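Local coordinates for giding protein-mglB (Thermus thermophilus, PDB 1J3W) that probably acts as a guanine-nucleotide exchange factor and molecular adaptor of the Roadblock/LC7 family, linked to gliding motility, at residues E111-L115 and G116-L120; V96-A99 and G100-A103; E127-A130 and R131-E134. All coordinates share one frame; numbering follows the deposited sequence.

Contact 1: E111-L115 and G116-L120; sequences ETAPL and GKVKL
The carbonyl oxygen of P114 receives two backbone N-H groups from the helix that starts just after it. V118 N reaches P114 O at 3.0 Å with an N-H...O angle of 160°, whereas K117 N lies equally close to P114 O but makes only a weak, bent bond. P114 is thus the N-cap residue of helix 115-135, and its carbonyl is the acceptor that closes the first turn. The next rung is K119 N to L115 O, also a sound bond. Aliphatic groups pack beside these bonds. V118 holds CG2 anti to its carbonyl carbon, which lays that methyl 3.4 Å from P114 O and 3.9 Å from A113 CB. On another side of the turn K117 passes obliquely by the CB-CG side of the proline ring, its CG 3.7 Å from P114 CB, before the chain bends and leads its amino end away. L115 and K119 run alongside each other, with K119 CG 4.1 Å from L115 CD1. V118 continues inward onto L107 and F109 of strand 103-109, while L115 and K119 pack on K119 and L115 of the second subunit. Main-chain bonds and hydrocarbon contact thus secure this helix start; the lysines add methylenes here, while K119 NZ reaches E84 in a long, weak ion pair.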
# COMPACT_ATOMS: atom_id res chain seq x y z
N GLU B 111 -0.22 -26.81 -2.84
CA GLU B 111 -1.37 -27.66 -3.14
C GLU B 111 -1.60 -28.81 -2.17
O GLU B 111 -2.69 -29.38 -2.13
CB GLU B 111 -1.27 -28.22 -4.56
CG GLU B 111 0.04 -28.92 -4.85
CD GLU B 111 1.01 -28.03 -5.60
OE1 GLU B 111 0.84 -27.89 -6.83
OE2 GLU B 111 1.93 -27.48 -4.97
N THR B 112 -0.59 -29.16 -1.37
CA THR B 112 -0.77 -30.26 -0.44
C THR B 112 -1.45 -29.87 0.87
O THR B 112 -1.66 -30.71 1.74
CB THR B 112 0.57 -30.99 -0.14
OG1 THR B 112 1.49 -30.11 0.53
CG2 THR B 112 1.19 -31.48 -1.44
N ALA B 113 -1.80 -28.60 0.99
CA ALA B 113 -2.50 -28.11 2.18
C ALA B 113 -3.94 -27.80 1.78
O ALA B 113 -4.20 -26.83 1.07
CB ALA B 113 -1.83 -26.86 2.72
N PRO B 114 -4.90 -28.63 2.22
CA PRO B 114 -6.30 -28.38 1.87
C PRO B 114 -6.70 -27.01 2.41
O PRO B 114 -6.50 -26.73 3.58
CB PRO B 114 -7.05 -29.51 2.57
CG PRO B 114 -6.01 -30.60 2.67
CD PRO B 114 -4.77 -29.84 3.05
N LEU B 115 -7.26 -26.16 1.55
CA LEU B 115 -7.63 -24.81 1.97
C LEU B 115 -8.58 -24.81 3.17
O LEU B 115 -8.45 -23.96 4.05
CB LEU B 115 -8.27 -24.05 0.81
CG LEU B 115 -8.60 -22.58 1.11
CD1 LEU B 115 -7.34 -21.83 1.51
CD2 LEU B 115 -9.23 -21.95 -0.13
N GLY B 116 -9.51 -25.75 3.20
CA GLY B 116 -10.45 -25.81 4.31
C GLY B 116 -9.73 -26.05 5.62
O GLY B 116 -10.13 -25.51 6.66
N LYS B 117 -8.68 -26.85 5.58
CA LYS B 117 -7.91 -27.16 6.78
C LYS B 117 -7.10 -25.92 7.18
O LYS B 117 -6.98 -25.59 8.36
CB LYS B 117 -6.96 -28.33 6.52
CG LYS B 117 -7.63 -29.66 6.23
CD LYS B 117 -8.16 -30.32 7.49
CE LYS B 117 -8.60 -31.75 7.22
NZ LYS B 117 -8.90 -32.49 8.47
N VAL B 118 -6.53 -25.25 6.18
CA VAL B 118 -5.75 -24.05 6.44
C VAL B 118 -6.58 -23.00 7.18
O VAL B 118 -6.13 -22.44 8.18
CB VAL B 118 -5.23 -23.44 5.11
CG1 VAL B 118 -4.61 -22.07 5.36
CG2 VAL B 118 -4.19 -24.37 4.49
N LYS B 119 -7.79 -22.76 6.70
CA LYS B 119 -8.64 -21.76 7.33
C LYS B 119 -9.19 -22.18 8.68
O LYS B 119 -9.27 -21.36 9.61
CB LYS B 119 -9.79 -21.40 6.38
CG LYS B 119 -9.28 -20.89 5.04
CD LYS B 119 -10.37 -20.21 4.23
CE LYS B 119 -10.76 -18.88 4.85
NZ LYS B 119 -11.82 -18.21 4.06
N LEU B 120 -9.55 -23.45 8.80
CA LEU B 120 -10.08 -23.97 10.06
C LEU B 120 -9.03 -23.89 11.17
O LEU B 120 -9.23 -23.24 12.19
CB LEU B 120 -10.51 -25.43 9.88
CG LEU B 120 -10.97 -26.18 11.14
CD1 LEU B 120 -12.19 -25.50 11.70
CD2 LEU B 120 -11.27 -27.63 10.80

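Contact 2: V96-A99 and G100-A103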
# COMPACT_ATOMS: atom_id res chain seq x y z
N VAL B 96 -3.35 -15.06 6.05
CA VAL B 96 -2.96 -14.13 7.09
C VAL B 96 -4.19 -13.83 7.94
O VAL B 96 -5.26 -13.55 7.41
CB VAL B 96 -2.42 -12.82 6.51
CG1 VAL B 96 -2.00 -11.88 7.63
CG2 VAL B 96 -1.23 -13.11 5.60
N ASP B 97 -4.03 -13.89 9.26
CA ASP B 97 -5.15 -13.60 10.15
C ASP B 97 -4.63 -12.86 11.37
O ASP B 97 -3.51 -13.10 11.83
CB ASP B 97 -5.84 -14.91 10.57
CG ASP B 97 -7.18 -14.67 11.26
OD1 ASP B 97 -7.79 -13.61 11.05
OD2 ASP B 97 -7.62 -15.56 12.01
N GLU B 98 -5.42 -11.93 11.87
CA GLU B 98 -5.03 -11.16 13.03
C GLU B 98 -4.90 -12.04 14.26
O GLU B 98 -5.76 -12.89 14.52
CB GLU B 98 -6.06 -10.05 13.32
CG GLU B 98 -5.88 -8.81 12.48
CD GLU B 98 -6.83 -7.70 12.90
OE1 GLU B 98 -6.96 -7.46 14.11
OE2 GLU B 98 -7.42 -7.06 12.01
N ALA B 99 -3.82 -11.83 15.01
CA ALA B 99 -3.58 -12.56 16.24
C ALA B 99 -3.54 -11.47 17.30
O ALA B 99 -2.47 -11.08 17.78
CB ALA B 99 -2.24 -13.30 16.18
N GLY B 100 -4.71 -10.95 17.63
CA GLY B 100 -4.78 -9.88 18.60
C GLY B 100 -4.62 -8.57 17.85
O GLY B 100 -4.55 -8.56 16.62
N GLU B 101 -4.55 -7.47 18.58
CA GLU B 101 -4.44 -6.16 17.95
C GLU B 101 -3.07 -5.80 17.38
O GLU B 101 -2.98 -4.93 16.52
CB GLU B 101 -4.85 -5.08 18.95
CG GLU B 101 -6.33 -5.10 19.29
CD GLU B 101 -7.20 -4.90 18.07
OE1 GLU B 101 -7.06 -3.84 17.41
OE2 GLU B 101 -8.02 -5.79 17.76
N HIS B 102 -2.01 -6.47 17.83
CA HIS B 102 -0.68 -6.11 17.36
C HIS B 102 0.14 -7.18 16.66
O HIS B 102 1.34 -6.98 16.45
CB HIS B 102 0.13 -5.55 18.53
CG HIS B 102 -0.56 -4.47 19.29
ND1 HIS B 102 -1.39 -4.72 20.36
CD2 HIS B 102 -0.59 -3.12 19.10
CE1 HIS B 102 -1.89 -3.58 20.81
NE2 HIS B 102 -1.42 -2.60 20.06
N ALA B 103 -0.47 -8.30 16.31
CA ALA B 103 0.28 -9.35 15.64
C ALA B 103 -0.54 -10.02 14.54
O ALA B 103 -1.76 -9.87 14.48
CB ALA B 103 0.76 -10.38 16.65
O HOH W 1 -7.38 -11.84 17.02
O HOH W 2 -1.58 -8.97 19.33
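E98 carries its CG anti to its own carbonyl carbon (chi1 -82°) and then runs extended, a course that carries its carboxylate alongside the turn that follows; E101 uses the same first rotation but folds at the next bond, turning its carboxylate back in the direction of E98. Both belong to the β-hairpin that joins strand 93-98 to strand 103-109, antiparallel neighbours in the sheet of this Roadblock/LC7 domain. The two side chains pass at a slant, E98 OE1 lying 4.2 Å from E101 OE2 with the carboxylate planes 75° apart. Like charges at that distance should repel mildly, but R81 probably offsets part of that charge, since its NE forms a salt bridge with E98 OE2; its NH2 also bonds to E101 O.

At the turn end of the hairpin, A99 N donates to A103 O at 2.9 Å in a nearly straight N-H...O line, although it approaches well out of the carbonyl plane. On the same pair of residues the methyls A99 CB and A103 CB meet at 4.2 Å, and both side chains rest on L34 of strand 31-36. Between them the chain reverses over G100, E101 and H102. G100 has a positive phi of 88°, a conformation that glycine, lacking a side chain, adopts without crowding the carbonyl of A99. Two waters complete the turn. One bridges E98 O and G100 N, accepting from the latter at 2.9 Å. The other spans the turn, donating to A99 O at 2.8 Å and accepting from H102 N at 2.9 Å.

Contact 3: E127-A130 and R131-E134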
# COMPACT_ATOMS: atom_id res chain seq x y z
N GLU B 127 -6.42 -17.32 17.15
CA GLU B 127 -7.04 -17.02 18.43
C GLU B 127 -6.13 -17.43 19.58
O GLU B 127 -6.00 -16.71 20.57
CB GLU B 127 -8.37 -17.74 18.59
CG GLU B 127 -8.92 -17.55 20.00
CD GLU B 127 -10.18 -18.33 20.25
OE1 GLU B 127 -10.17 -19.57 20.05
OE2 GLU B 127 -11.18 -17.71 20.67
N ALA B 128 -5.51 -18.60 19.46
CA ALA B 128 -4.62 -19.09 20.51
C ALA B 128 -3.44 -18.13 20.66
O ALA B 128 -3.02 -17.82 21.78
CB ALA B 128 -4.12 -20.48 20.17
N LEU B 129 -2.91 -17.67 19.54
CA LEU B 129 -1.77 -16.76 19.57
C LEU B 129 -2.17 -15.39 20.09
O LEU B 129 -1.35 -14.70 20.70
CB LEU B 129 -1.16 -16.65 18.17
CG LEU B 129 -0.46 -17.93 17.72
CD1 LEU B 129 -0.29 -17.95 16.21
CD2 LEU B 129 0.89 -18.04 18.41
N ALA B 130 -3.41 -14.99 19.86
CA ALA B 130 -3.90 -13.71 20.34
C ALA B 130 -3.84 -13.71 21.87
O ALA B 130 -3.42 -12.73 22.49
CB ALA B 130 -5.33 -13.47 19.88
N ARG B 131 -4.25 -14.82 22.47
CA ARG B 131 -4.23 -14.95 23.93
C ARG B 131 -2.81 -14.96 24.48
O ARG B 131 -2.53 -14.36 25.52
CB ARG B 131 -4.96 -16.22 24.37
CG ARG B 131 -6.46 -16.19 24.14
CD ARG B 131 -7.17 -17.21 25.02
NE ARG B 131 -8.62 -17.10 24.92
CZ ARG B 131 -9.47 -17.73 25.73
NH1 ARG B 131 -9.02 -18.51 26.70
NH2 ARG B 131 -10.78 -17.57 25.56
N ILE B 132 -1.92 -15.65 23.78
CA ILE B 132 -0.52 -15.74 24.20
C ILE B 132 0.17 -14.39 24.10
O ILE B 132 0.91 -13.99 25.01
CB ILE B 132 0.25 -16.76 23.32
CG1 ILE B 132 -0.35 -18.15 23.49
CG2 ILE B 132 1.73 -16.76 23.69
CD1 ILE B 132 0.23 -19.19 22.54
N ALA B 133 -0.07 -13.68 23.01
CA ALA B 133 0.53 -12.37 22.78
C ALA B 133 0.21 -11.39 23.89
O ALA B 133 1.09 -10.67 24.37
CB ALA B 133 0.06 -11.81 21.44
N GLU B 134 -1.05 -11.36 24.30
CA GLU B 134 -1.50 -10.46 25.36
C GLU B 134 -0.82 -10.75 26.69
O GLU B 134 -0.17 -9.88 27.27
CB GLU B 134 -3.02 -10.57 25.53
CG GLU B 134 -3.81 -10.17 24.30
CD GLU B 134 -5.30 -10.31 24.50
OE1 GLU B 134 -5.84 -9.67 25.43
OE2 GLU B 134 -5.94 -11.05 23.73
O HOH W 3 -10.71 -16.78 23.06
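Four successive backbone bonds tie the two halves of this helical stretch together, the shortest being A133 N to L129 O at 2.8 Å and the longest E134 N to A130 O at 3.3 Å. Side chains lean back on the same carbonyls. I132 has CG1 anti to its carbonyl carbon, and this carries CG1 to 3.2 Å from A128 O, with CD1 going on to touch L129 CD2 at 4.3 Å. A133 CB sits 3.3 Å from L129 O. E134, extended beyond CG, lies back along the preceding turn with CG 3.2 Å from A130 O; its OE2 is also near that oxygen, two acceptors with no hydrogen bond between them.

All of this occurs on helix 115-135, the long helix that follows the last strand of the Roadblock/LC7 sheet and runs beside helix 10-27. The flank turned toward that helix carries A128, L129 and I132: A128 and I132 touch V19, L129 meets A16, and I132 also reaches R15. Farther out, on the exposed flank, E127 and R131 form an i, i+4 pair of opposite charge without direct contact, E127 OE2 and R131 NH2 being 4.9 Å apart. A single water spans the gap, donating to E127 OE2 and accepting from R131 NH2, each at 2.6 Å. The extended arginine chain, its CG resting near E127 O, holds the guanidinium beside that water.

In the fold
Along the chain the order is contact 2, contact 1, contact 3. Contact 2 turns strand 93-98 into strand 103-109; contact 1 takes the chain from the end of that strand into helix 115-135, and contact 3 lies further along the same helix. Contacts 1 and 3 are about 22 Å apart between centres, while contacts 2 and 3, centred about 9 Å apart, touch: A130 CB packs 3.4 Å from G100 N, and L129 CB meets A99 CB. The helix thus runs back along the sheet, and its later turns pack on the loop end of the hairpin. Its start, at contact 1, meets the second subunit, whereas contacts 2 and 3 touch no other chain of the assembly.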